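Local coordinates for branched-chain alpha-ketoacid decarboxylase (Lactococcus lactis, PDB 2VBF), which probably decarboxylates branched-chain and aromatic alpha-keto acids to aldehydes, using thiamine diphosphate and one magnesium ion per subunit, at residues A[68-73]-A[459-464]; A[428-433]-A[448-453]; A[454-459]-A[497-502]. All blocks are in the same frame, centred on the assembly; numbering follows the deposited sequence.

How the contacts relate
Segments 448-453, 454-459 and 459-464 form one continuous run of chain that starts at the phosphates of one thiamine diphosphate; segment 68-73, packed on its far end, reaches the pyrimidine of the other through Glu72. The centres of contacts 2 and 3 are about 10 Å apart, and both touch the same cofactor. Gly428 O and Thr458 OG1, 2.8 Å apart, join them, as does Ile498 CD1 packed 3.5 Å from Gly453 CA. Contact 1 lies with its centre about 13 Å from that of contact 2 and about 15 Å from that of contact 3; it reaches contact 2 through the Phe431 ring and shares Val459 with contact 3. Contacts 1 and 3 both meet the second subunit.

Contact 1. Residues A[68-73]-A[459-464]; sequences GNANEL and VQELGL. With TPP (thiamine diphosphate), chain D.
Glu461 pushes its carboxylate into the turn at Asn69 and Ala70, where its two oxygens gather three N-H groups, that of Ala70 being shared by both. The amide of Asn69 is turned 59° from the carboxylate, and its ND2, 3.1 Å from Glu461 OE1, comes from above the carboxylate plane; the oxygen lies close to the plane of the asparagine amide. Ala70 N, 3.2 Å from the same OE1, takes the syn lone pair instead, so OE1 accepts two well-directed bonds. OE2 receives weaker ones from Ala70 N and Asn71 N, with Asn74 ND2 as a firmer partner. A bend at chi2 (-42°) swings the glutamate tip round to this backbone. Beside the amide, Leu464 runs alongside Asn69 and sets CD1 3.3 Å from ND2, while Asn69 OD1 is held by Gly45 N.

The Ala70 methyl CB rests on Gln460 CG at 3.5 Å. Next to it the amides of Asn71 and Gln460 cross with their planes 47° apart, ND2 of Asn71 lying 3.6 Å from Gln460 CD. Both turn their polar ends mainly to other mates: Gln460 NE2 to Gln460 OE1 of the second subunit, Asn71 ND2 to Leu457 O of that subunit. Asn71 OD1 caps Asn74 N, making Asn71 the N-cap of helix 72-86. One residue on, Glu72 OE2 lies 2.7 Å from N1' of the thiamine diphosphate that the second subunit grips by its phosphates, the cofactor site shared between subunits that is characteristic of thiamine diphosphate enzymes.

Contact 2. Residues A[428-433]-A[448-453]; sequences GYTFPA and LFIGDG. With MG (magnesium ion), chain E; TPP (thiamine diphosphate), chain F.
Oxygen O2A of the thiamine diphosphate is gripped by two groups at once: magnesium at 2.1 Å from O2A, and Gly453 N at 3.0 Å from it, with an N-H...O angle of 147°. Asp452 supplies OD1 to the same ion at 2.0 Å, and Asn479 OD1, Gly481 O, the cofactor's O3B and a water make up the six ligands. Gly451 also comes close to the phosphate, its CA 3.3 Å from O1A. A side chain at this glycine would run into that oxygen.

Behind this end of strand 445-451, Leu448 and Ile450 face helix 430-440 with apolar branches. The side chains of Thr430 and Ile450 run antiparallel past one another, bringing Thr430 OG1 within 3.5 Å of Ile450 CD1. That hydroxyl is not stranded among methyls, since it is hydrogen-bonded to Glu399 OE1, which also takes the N-H of Gly428. The two methyls of Leu448 split their work: CD1 touches Thr430 CB at 3.7 Å, while CD2 meets the edge of the Phe431 ring, near the ring plane, 3.7 Å from CD1 of the phenylalanine. With CG anti to the backbone N (chi1 174°), the leucine points this fork at the helix. Ile450 closes the patch by laying CD1 3.8 Å from Phe431 CB.

Here the first turn of a helix packs on a central strand of the parallel sheet in the C-terminal cofactor-binding domain. The strand ends in Gly451-Asp452-Gly453, the GDG that opens the thiamine diphosphate motif, which runs on to the asparagine pair ending at Asn479.

Contact 3. Residues A[454-459]-A[497-502]; sequences SLQLTV and DIPMWN. With TPP (thiamine diphosphate), chain F.
Three kinds of interaction tie helix 452-458 and Val459 after it to the loop 497-502, most of them through Gln456. Of the polar ones, the direct one runs from Gln456 NE2 to Pro499 O at 2.8 Å; it lies nearly along the C=O axis (168°) and close to the plane of the glutamine amide, while NE2 is also bonded to Tyr503 OH. Trp501 NE1 donates to a water at 3.0 Å, and that water sits 2.8 Å from Gln456 OE1, bridging the pair at one rim of their stack.

The stack itself is nearly flat. The amide plane is 10° from that of the indole, with Gln456 CD over one face of the ring, 3.5 Å from Trp501 CE2. CG, anti to the carbonyl carbon (chi1 -66°), lies over the six-membered ring, a CH-pi contact 3.6 Å from its centroid; the extended chain beyond it carries the amide on over the indole. An alanine at Trp501 is likely to uncover the glutamine amide and set it free to turn, weakening its hold on Pro499 O.

Val459 CG1 adds apolar packing, 3.9 Å from Trp501 CZ3. The Ile498 methyl CD1 lies against the amide nitrogen, 3.6 Å from Gln456 NE2.

Helix 452-458 follows directly on strand 445-451 of the parallel sheet and carries Ser454, whose OG and N both bond cofactor oxygen O1A, and, two residues later, Gln456, which holds the loop. Phe510 of the second subunit meets the indole, and helix 506-509 packs on Trp501 and Val459 through Leu506.

Contact 1. Residues A[68-73]-A[459-464]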
loop_
_atom_site.group_PDB
_atom_site.type_symbol
_atom_site.label_atom_id
_atom_site.label_comp_id
_atom_site.label_asym_id
_atom_site.label_seq_id
_atom_site.Cartn_x
_atom_site.Cartn_y
_atom_site.Cartn_z
ATOM N N GLY A 68 11.950 7.619 -9.698
ATOM C CA GLY A 68 11.131 6.408 -9.594
ATOM C C GLY A 68 11.286 5.811 -8.222
ATOM O O GLY A 68 12.397 5.765 -7.695
ATOM N N ASN A 69 10.168 5.368 -7.642
ATOM C CA ASN A 69 10.141 4.704 -6.334
ATOM C C ASN A 69 10.105 3.175 -6.475
ATOM O O ASN A 69 9.799 2.656 -7.547
ATOM C CB ASN A 69 8.891 5.161 -5.585
ATOM C CG ASN A 69 8.932 6.630 -5.264
ATOM O OD1 ASN A 69 8.390 7.448 -5.990
ATOM N ND2 ASN A 69 9.631 6.982 -4.190
ATOM N N ALA A 70 10.393 2.466 -5.374
ATOM C CA ALA A 70 10.274 1.008 -5.350
ATOM C C ALA A 70 8.793 0.596 -5.416
ATOM O O ALA A 70 8.438 -0.310 -6.184
ATOM C CB ALA A 70 10.955 0.440 -4.105
ATOM N N ASN A 71 7.935 1.250 -4.625
ATOM C CA ASN A 71 6.495 1.014 -4.686
ATOM C C ASN A 71 5.652 2.292 -4.642
ATOM O O ASN A 71 6.143 3.386 -4.314
ATOM C CB ASN A 71 6.013 -0.037 -3.661
ATOM C CG ASN A 71 6.089 0.417 -2.214
ATOM O OD1 ASN A 71 5.827 1.571 -1.867
ATOM N ND2 ASN A 71 6.388 -0.539 -1.333
ATOM N N GLU A 72 4.376 2.134 -4.970
ATOM C CA GLU A 72 3.457 3.276 -5.081
ATOM C C GLU A 72 3.039 3.901 -3.756
ATOM O O GLU A 72 2.834 5.124 -3.675
ATOM C CB GLU A 72 2.216 2.907 -5.890
ATOM C CG GLU A 72 2.521 2.641 -7.347
ATOM C CD GLU A 72 2.914 1.193 -7.648
ATOM O OE1 GLU A 72 3.180 0.389 -6.715
ATOM O OE2 GLU A 72 2.955 0.857 -8.850
ATOM N N LEU A 73 2.849 3.088 -2.718
ATOM C CA LEU A 73 2.537 3.657 -1.424
ATOM C C LEU A 73 3.656 4.611 -1.014
ATOM O O LEU A 73 3.408 5.737 -0.580
ATOM C CB LEU A 73 2.328 2.576 -0.352
ATOM C CG LEU A 73 1.934 3.127 1.022
ATOM C CD1 LEU A 73 0.636 3.948 0.999
ATOM C CD2 LEU A 73 1.845 2.028 2.077
ATOM N N VAL A 459 10.916 0.480 4.044
ATOM C CA VAL A 459 12.368 0.368 3.924
ATOM C C VAL A 459 12.916 0.403 2.491
ATOM O O VAL A 459 14.034 0.863 2.273
ATOM C CB VAL A 459 12.870 -0.933 4.635
ATOM C CG1 VAL A 459 12.434 -2.156 3.854
ATOM C CG2 VAL A 459 14.396 -0.905 4.806
ATOM N N GLN A 460 12.133 -0.044 1.505
ATOM C CA GLN A 460 12.659 -0.208 0.143
ATOM C C GLN A 460 13.063 1.094 -0.540
ATOM O O GLN A 460 13.799 1.046 -1.541
ATOM C CB GLN A 460 11.737 -1.038 -0.760
ATOM C CG GLN A 460 10.284 -0.602 -0.789
ATOM C CD GLN A 460 9.467 -1.309 0.268
ATOM O OE1 GLN A 460 9.243 -0.782 1.367
ATOM N NE2 GLN A 460 9.065 -2.527 -0.033
ATOM N N GLU A 461 12.646 2.255 -0.018
ATOM C CA GLU A 461 13.097 3.531 -0.617
ATOM C C GLU A 461 14.552 3.882 -0.260
ATOM O O GLU A 461 15.088 4.893 -0.717
ATOM C CB GLU A 461 12.172 4.695 -0.281
ATOM C CG GLU A 461 10.717 4.519 -0.765
ATOM C CD GLU A 461 10.579 3.945 -2.160
ATOM O OE1 GLU A 461 11.192 4.504 -3.090
ATOM O OE2 GLU A 461 9.851 2.932 -2.336
ATOM N N LEU A 462 15.192 3.051 0.559
ATOM C CA LEU A 462 16.641 3.126 0.739
ATOM C C LEU A 462 17.357 3.125 -0.631
ATOM O O LEU A 462 18.307 3.876 -0.827
ATOM C CB LEU A 462 17.105 1.959 1.622
ATOM C CG LEU A 462 18.430 1.961 2.373
ATOM C CD1 LEU A 462 18.841 3.324 2.873
ATOM C CD2 LEU A 462 18.324 0.966 3.534
ATOM N N GLY A 463 16.894 2.318 -1.588
ATOM C CA GLY A 463 17.488 2.296 -2.926
ATOM C C GLY A 463 17.494 3.660 -3.598
ATOM O O GLY A 463 18.518 4.118 -4.108
ATOM N N LEU A 464 16.333 4.311 -3.597
ATOM C CA LEU A 464 16.196 5.662 -4.116
ATOM C C LEU A 464 17.158 6.641 -3.447
ATOM O O LEU A 464 17.783 7.457 -4.118
ATOM C CB LEU A 464 14.744 6.122 -3.930
ATOM C CG LEU A 464 14.366 7.545 -4.349
ATOM C CD1 LEU A 464 12.848 7.640 -4.593
ATOM C CD2 LEU A 464 14.809 8.587 -3.327
HETATM N "N1'" TPP D . 3.036 -1.397 -10.269
HETATM C "C2'" TPP D . 2.271 -2.445 -9.802
HETATM C CM2 TPP D . 1.816 -2.452 -8.377
HETATM N "N3'" TPP D . 1.936 -3.452 -10.659
HETATM C "C4'" TPP D . 2.361 -3.442 -11.976
HETATM N "N4'" TPP D . 1.958 -4.443 -12.751
HETATM C "C5'" TPP D . 3.159 -2.394 -12.455
HETATM C "C6'" TPP D . 3.495 -1.371 -11.573
HETATM C "C7'" TPP D . 3.661 -2.381 -13.902
HETATM N N3 TPP D . 4.642 -3.438 -14.177
HETATM C C2 TPP D . 4.371 -4.684 -14.734
HETATM S S1 TPP D . 5.638 -5.673 -14.933
HETATM C C5 TPP D . 6.604 -4.532 -14.321
HETATM C C4 TPP D . 5.975 -3.342 -13.946
HETATM C CM4 TPP D . 6.655 -2.131 -13.359
HETATM C C6 TPP D . 8.070 -4.861 -14.251
HETATM C C7 TPP D . 8.410 -6.028 -13.328
HETATM O O7 TPP D . 9.827 -6.095 -13.338
HETATM P PA TPP D . 10.637 -7.381 -12.800
HETATM O O1A TPP D . 9.958 -7.804 -11.505
HETATM O O2A TPP D . 12.069 -6.949 -12.599
HETATM O O3A TPP D . 10.392 -8.511 -13.901
HETATM P PB TPP D . 11.316 -8.879 -15.187
HETATM O O1B TPP D . 10.424 -8.708 -16.378
HETATM O O2B TPP D . 11.752 -10.301 -15.005
HETATM O O3B TPP D . 12.505 -7.957 -15.183
#

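Contact 2. Residues A[428-433]-A[448-453]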
loop_
_atom_site.group_PDB
_atom_site.type_symbol
_atom_site.label_atom_id
_atom_site.label_comp_id
_atom_site.label_asym_id
_atom_site.label_seq_id
_atom_site.Cartn_x
_atom_site.Cartn_y
_atom_site.Cartn_z
ATOM N N GLY A 428 5.388 4.426 8.873
ATOM C CA GLY A 428 6.168 4.197 7.673
ATOM C C GLY A 428 6.237 5.426 6.790
ATOM O O GLY A 428 7.182 5.581 6.036
ATOM N N TYR A 429 5.207 6.273 6.871
ATOM C CA TYR A 429 5.129 7.523 6.127
ATOM C C TYR A 429 6.448 8.301 6.124
ATOM O O TYR A 429 6.881 8.794 5.079
ATOM C CB TYR A 429 4.002 8.417 6.702
ATOM C CG TYR A 429 4.112 9.869 6.288
ATOM C CD1 TYR A 429 3.704 10.283 5.036
ATOM C CD2 TYR A 429 4.640 10.820 7.159
ATOM C CE1 TYR A 429 3.814 11.622 4.659
ATOM C CE2 TYR A 429 4.762 12.157 6.789
ATOM C CZ TYR A 429 4.353 12.542 5.525
ATOM O OH TYR A 429 4.480 13.867 5.142
ATOM N N THR A 430 7.059 8.435 7.301
ATOM C CA THR A 430 8.149 9.398 7.472
ATOM C C THR A 430 9.415 9.127 6.656
ATOM O O THR A 430 10.152 10.067 6.339
ATOM C CB THR A 430 8.550 9.591 8.952
ATOM O OG1 THR A 430 8.872 8.325 9.530
ATOM C CG2 THR A 430 7.412 10.291 9.722
ATOM N N PHE A 431 9.685 7.868 6.337
ATOM C CA PHE A 431 10.912 7.546 5.624
ATOM C C PHE A 431 10.858 8.069 4.180
ATOM O O PHE A 431 11.640 8.948 3.821
ATOM C CB PHE A 431 11.329 6.068 5.783
ATOM C CG PHE A 431 12.574 5.701 5.001
ATOM C CD1 PHE A 431 13.735 6.486 5.088
ATOM C CD2 PHE A 431 12.597 4.578 4.201
ATOM C CE1 PHE A 431 14.883 6.143 4.347
ATOM C CE2 PHE A 431 13.735 4.244 3.449
ATOM C CZ PHE A 431 14.882 5.024 3.546
ATOM N N PRO A 432 9.900 7.604 3.349
ATOM C CA PRO A 432 9.822 8.254 2.034
ATOM C C PRO A 432 9.530 9.763 2.115
ATOM O O PRO A 432 10.042 10.552 1.308
ATOM C CB PRO A 432 8.680 7.498 1.330
ATOM C CG PRO A 432 8.520 6.208 2.090
ATOM C CD PRO A 432 8.910 6.522 3.502
ATOM N N ALA A 433 8.691 10.170 3.060
ATOM C CA ALA A 433 8.345 11.593 3.198
ATOM C C ALA A 433 9.586 12.458 3.484
ATOM O O ALA A 433 9.756 13.533 2.895
ATOM C CB ALA A 433 7.286 11.784 4.286
ATOM N N LEU A 448 15.882 12.454 10.287
ATOM C CA LEU A 448 14.753 11.527 10.446
ATOM C C LEU A 448 14.878 10.684 11.703
ATOM O O LEU A 448 15.913 10.070 11.933
ATOM C CB LEU A 448 14.672 10.582 9.247
ATOM C CG LEU A 448 13.632 9.456 9.305
ATOM C CD1 LEU A 448 12.210 10.045 9.360
ATOM C CD2 LEU A 448 13.793 8.507 8.140
ATOM N N PHE A 449 13.796 10.637 12.471
ATOM C CA PHE A 449 13.664 9.738 13.592
ATOM C C PHE A 449 12.488 8.820 13.309
ATOM O O PHE A 449 11.333 9.265 13.286
ATOM C CB PHE A 449 13.451 10.522 14.877
ATOM C CG PHE A 449 14.604 11.445 15.198
ATOM C CD1 PHE A 449 15.693 10.983 15.921
ATOM C CD2 PHE A 449 14.620 12.742 14.724
ATOM C CE1 PHE A 449 16.769 11.815 16.190
ATOM C CE2 PHE A 449 15.694 13.578 14.996
ATOM C CZ PHE A 449 16.767 13.109 15.728
ATOM N N ILE A 450 12.803 7.551 13.076
ATOM C CA ILE A 450 11.812 6.535 12.740
ATOM C C ILE A 450 12.049 5.271 13.572
ATOM O O ILE A 450 13.193 4.878 13.810
ATOM C CB ILE A 450 11.812 6.238 11.219
ATOM C CG1 ILE A 450 10.655 5.296 10.852
ATOM C CG2 ILE A 450 13.160 5.662 10.742
ATOM C CD1 ILE A 450 10.414 5.205 9.341
ATOM N N GLY A 451 10.965 4.653 14.036
ATOM C CA GLY A 451 11.053 3.437 14.810
ATOM C C GLY A 451 11.377 2.229 13.939
ATOM O O GLY A 451 11.139 2.223 12.728
ATOM N N ASP A 452 11.932 1.198 14.565
ATOM C CA ASP A 452 12.142 -0.077 13.905
ATOM C C ASP A 452 10.877 -0.646 13.247
ATOM O O ASP A 452 10.907 -1.052 12.086
ATOM C CB ASP A 452 12.772 -1.109 14.867
ATOM C CG ASP A 452 12.048 -1.252 16.219
ATOM O OD1 ASP A 452 11.175 -0.445 16.624
ATOM O OD2 ASP A 452 12.397 -2.214 16.925
ATOM N N GLY A 453 9.767 -0.620 13.965
ATOM C CA GLY A 453 8.525 -1.194 13.471
ATOM C C GLY A 453 7.997 -0.447 12.268
ATOM O O GLY A 453 7.458 -1.060 11.351
HETATM MG MG MG E . 9.992 0.339 17.993
HETATM N "N1'" TPP F . -0.457 0.600 10.592
HETATM C "C2'" TPP F . -0.328 1.830 10.002
HETATM C CM2 TPP F . -0.196 1.911 8.507
HETATM N "N3'" TPP F . -0.336 2.957 10.787
HETATM C "C4'" TPP F . -0.476 2.867 12.155
HETATM N "N4'" TPP F . -0.496 3.973 12.862
HETATM C "C5'" TPP F . -0.582 1.615 12.769
HETATM C "C6'" TPP F . -0.576 0.475 11.976
HETATM C "C7'" TPP F . -0.702 1.477 14.270
HETATM N N3 TPP F . 0.519 1.876 14.963
HETATM C C2 TPP F . 0.779 3.110 15.533
HETATM S S1 TPP F . 2.219 3.275 16.250
HETATM C C5 TPP F . 2.568 1.732 15.896
HETATM C C4 TPP F . 1.573 1.050 15.195
HETATM C CM4 TPP F . 1.650 -0.386 14.754
HETATM C C6 TPP F . 3.900 1.184 16.368
HETATM C C7 TPP F . 5.119 1.913 15.822
HETATM O O7 TPP F . 6.240 1.245 16.347
HETATM P PA TPP F . 7.722 1.801 16.149
HETATM O O1A TPP F . 7.903 2.407 14.776
HETATM O O2A TPP F . 8.681 0.652 16.401
HETATM O O3A TPP F . 7.792 3.007 17.224
HETATM P PB TPP F . 8.231 2.931 18.785
HETATM O O1B TPP F . 7.044 3.410 19.571
HETATM O O2B TPP F . 9.366 3.905 18.925
HETATM O O3B TPP F . 8.652 1.534 19.151
HETATM O O HOH W 1 11.041 2.144 17.633
#

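Contact 3. Residues A[454-459]-A[497-502]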
loop_
_atom_site.group_PDB
_atom_site.type_symbol
_atom_site.label_atom_id
_atom_site.label_comp_id
_atom_site.label_asym_id
_atom_site.label_seq_id
_atom_site.Cartn_x
_atom_site.Cartn_y
_atom_site.Cartn_z
ATOM N N SER A 454 8.157 0.881 12.283
ATOM C CA SER A 454 7.679 1.752 11.201
ATOM C C SER A 454 8.570 1.682 9.978
ATOM O O SER A 454 8.079 1.670 8.842
ATOM C CB SER A 454 7.586 3.194 11.694
ATOM O OG SER A 454 6.599 3.332 12.704
ATOM N N LEU A 455 9.889 1.635 10.187
ATOM C CA LEU A 455 10.827 1.471 9.057
ATOM C C LEU A 455 10.506 0.232 8.219
ATOM O O LEU A 455 10.638 0.258 7.014
ATOM C CB LEU A 455 12.281 1.393 9.539
ATOM C CG LEU A 455 13.314 1.163 8.421
ATOM C CD1 LEU A 455 13.412 2.370 7.465
ATOM C CD2 LEU A 455 14.692 0.827 9.011
ATOM N N GLN A 456 10.053 -0.839 8.869
ATOM C CA GLN A 456 9.790 -2.084 8.176
ATOM C C GLN A 456 8.676 -1.954 7.111
ATOM O O GLN A 456 8.633 -2.729 6.161
ATOM C CB GLN A 456 9.465 -3.188 9.176
ATOM C CG GLN A 456 10.653 -3.568 10.076
ATOM C CD GLN A 456 10.551 -4.961 10.675
ATOM O OE1 GLN A 456 9.691 -5.746 10.296
ATOM N NE2 GLN A 456 11.461 -5.281 11.610
ATOM N N LEU A 457 7.804 -0.961 7.246
ATOM C CA LEU A 457 6.733 -0.767 6.256
ATOM C C LEU A 457 7.205 -0.155 4.932
ATOM O O LEU A 457 6.572 -0.372 3.891
ATOM C CB LEU A 457 5.590 0.096 6.788
ATOM C CG LEU A 457 4.683 -0.544 7.848
ATOM C CD1 LEU A 457 5.230 -0.253 9.239
ATOM C CD2 LEU A 457 3.225 -0.077 7.729
ATOM N N THR A 458 8.291 0.624 4.966
ATOM C CA THR A 458 8.685 1.470 3.816
ATOM C C THR A 458 10.196 1.461 3.494
ATOM O O THR A 458 10.672 2.279 2.692
ATOM C CB THR A 458 8.243 2.952 4.033
ATOM O OG1 THR A 458 8.840 3.458 5.231
ATOM C CG2 THR A 458 6.705 3.094 4.108
ATOM N N VAL A 459 10.916 0.480 4.044
ATOM C CA VAL A 459 12.368 0.368 3.924
ATOM C C VAL A 459 12.916 0.403 2.491
ATOM O O VAL A 459 14.034 0.863 2.273
ATOM C CB VAL A 459 12.870 -0.933 4.635
ATOM C CG1 VAL A 459 12.434 -2.156 3.854
ATOM C CG2 VAL A 459 14.396 -0.905 4.806
ATOM N N ASP A 497 5.714 -7.569 19.219
ATOM C CA ASP A 497 7.033 -7.979 18.758
ATOM C C ASP A 497 7.102 -7.961 17.229
ATOM O O ASP A 497 6.107 -8.253 16.552
ATOM C CB ASP A 497 7.368 -9.392 19.251
ATOM C CG ASP A 497 7.551 -9.469 20.748
ATOM O OD1 ASP A 497 8.233 -8.587 21.318
ATOM O OD2 ASP A 497 7.046 -10.439 21.348
ATOM N N ILE A 498 8.278 -7.643 16.698
ATOM C CA ILE A 498 8.569 -7.730 15.267
ATOM C C ILE A 498 9.873 -8.490 15.039
ATOM O O ILE A 498 10.710 -8.579 15.951
ATOM C CB ILE A 498 8.687 -6.328 14.621
ATOM C CG1 ILE A 498 9.938 -5.583 15.131
ATOM C CG2 ILE A 498 7.410 -5.531 14.887
ATOM C CD1 ILE A 498 10.018 -4.102 14.724
ATOM N N PRO A 499 10.061 -9.046 13.840
ATOM C CA PRO A 499 11.351 -9.677 13.535
ATOM C C PRO A 499 12.481 -8.641 13.601
ATOM O O PRO A 499 12.336 -7.553 13.040
ATOM C CB PRO A 499 11.144 -10.230 12.114
ATOM C CG PRO A 499 9.664 -10.278 11.923
ATOM C CD PRO A 499 9.140 -9.129 12.692
ATOM N N MET A 500 13.575 -8.922 14.317
ATOM C CA MET A 500 14.644 -7.926 14.399
ATOM C C MET A 500 15.594 -8.047 13.211
ATOM O O MET A 500 16.290 -9.056 13.027
ATOM C CB MET A 500 15.436 -7.967 15.723
ATOM C CG MET A 500 16.347 -6.698 15.912
ATOM S SD MET A 500 17.264 -6.700 17.457
ATOM C CE MET A 500 15.910 -6.377 18.583
ATOM N N TRP A 501 15.622 -7.002 12.409
ATOM C CA TRP A 501 16.601 -6.881 11.347
ATOM C C TRP A 501 17.910 -6.310 11.892
ATOM O O TRP A 501 17.941 -5.716 12.969
ATOM C CB TRP A 501 16.098 -5.958 10.245
ATOM C CG TRP A 501 14.782 -6.316 9.652
ATOM C CD1 TRP A 501 14.069 -7.464 9.837
ATOM C CD2 TRP A 501 14.031 -5.512 8.747
ATOM N NE1 TRP A 501 12.904 -7.418 9.102
ATOM C CE2 TRP A 501 12.858 -6.227 8.426
ATOM C CE3 TRP A 501 14.233 -4.249 8.185
ATOM C CZ2 TRP A 501 11.885 -5.720 7.553
ATOM C CZ3 TRP A 501 13.267 -3.747 7.317
ATOM C CH2 TRP A 501 12.109 -4.485 7.014
ATOM N N ASN A 502 18.976 -6.481 11.117
ATOM C CA ASN A 502 20.246 -5.794 11.360
ATOM C C ASN A 502 20.207 -4.438 10.673
ATOM O O ASN A 502 20.739 -4.268 9.578
ATOM C CB ASN A 502 21.415 -6.655 10.866
ATOM C CG ASN A 502 21.485 -7.991 11.582
ATOM O OD1 ASN A 502 21.518 -8.042 12.813
ATOM N ND2 ASN A 502 21.482 -9.075 10.825
HETATM N "N1'" TPP F . -0.457 0.600 10.592
HETATM C "C2'" TPP F . -0.328 1.830 10.002
HETATM C CM2 TPP F . -0.196 1.911 8.507
HETATM N "N3'" TPP F . -0.336 2.957 10.787
HETATM C "C4'" TPP F . -0.476 2.867 12.155
HETATM N "N4'" TPP F . -0.496 3.973 12.862
HETATM C "C5'" TPP F . -0.582 1.615 12.769
HETATM C "C6'" TPP F . -0.576 0.475 11.976
HETATM C "C7'" TPP F . -0.702 1.477 14.270
HETATM N N3 TPP F . 0.519 1.876 14.963
HETATM C C2 TPP F . 0.779 3.110 15.533
HETATM S S1 TPP F . 2.219 3.275 16.250
HETATM C C5 TPP F . 2.568 1.732 15.896
HETATM C C4 TPP F . 1.573 1.050 15.195
HETATM C CM4 TPP F . 1.650 -0.386 14.754
HETATM C C6 TPP F . 3.900 1.184 16.368
HETATM C C7 TPP F . 5.119 1.913 15.822
HETATM O O7 TPP F . 6.240 1.245 16.347
HETATM P PA TPP F . 7.722 1.801 16.149
HETATM O O1A TPP F . 7.903 2.407 14.776
HETATM O O2A TPP F . 8.681 0.652 16.401
HETATM O O3A TPP F . 7.792 3.007 17.224
HETATM P PB TPP F . 8.231 2.931 18.785
HETATM O O1B TPP F . 7.044 3.410 19.571
HETATM O O2B TPP F . 9.366 3.905 18.925
HETATM O O3B TPP F . 8.652 1.534 19.151
HETATM O O HOH W 2 10.078 -8.277 9.149
#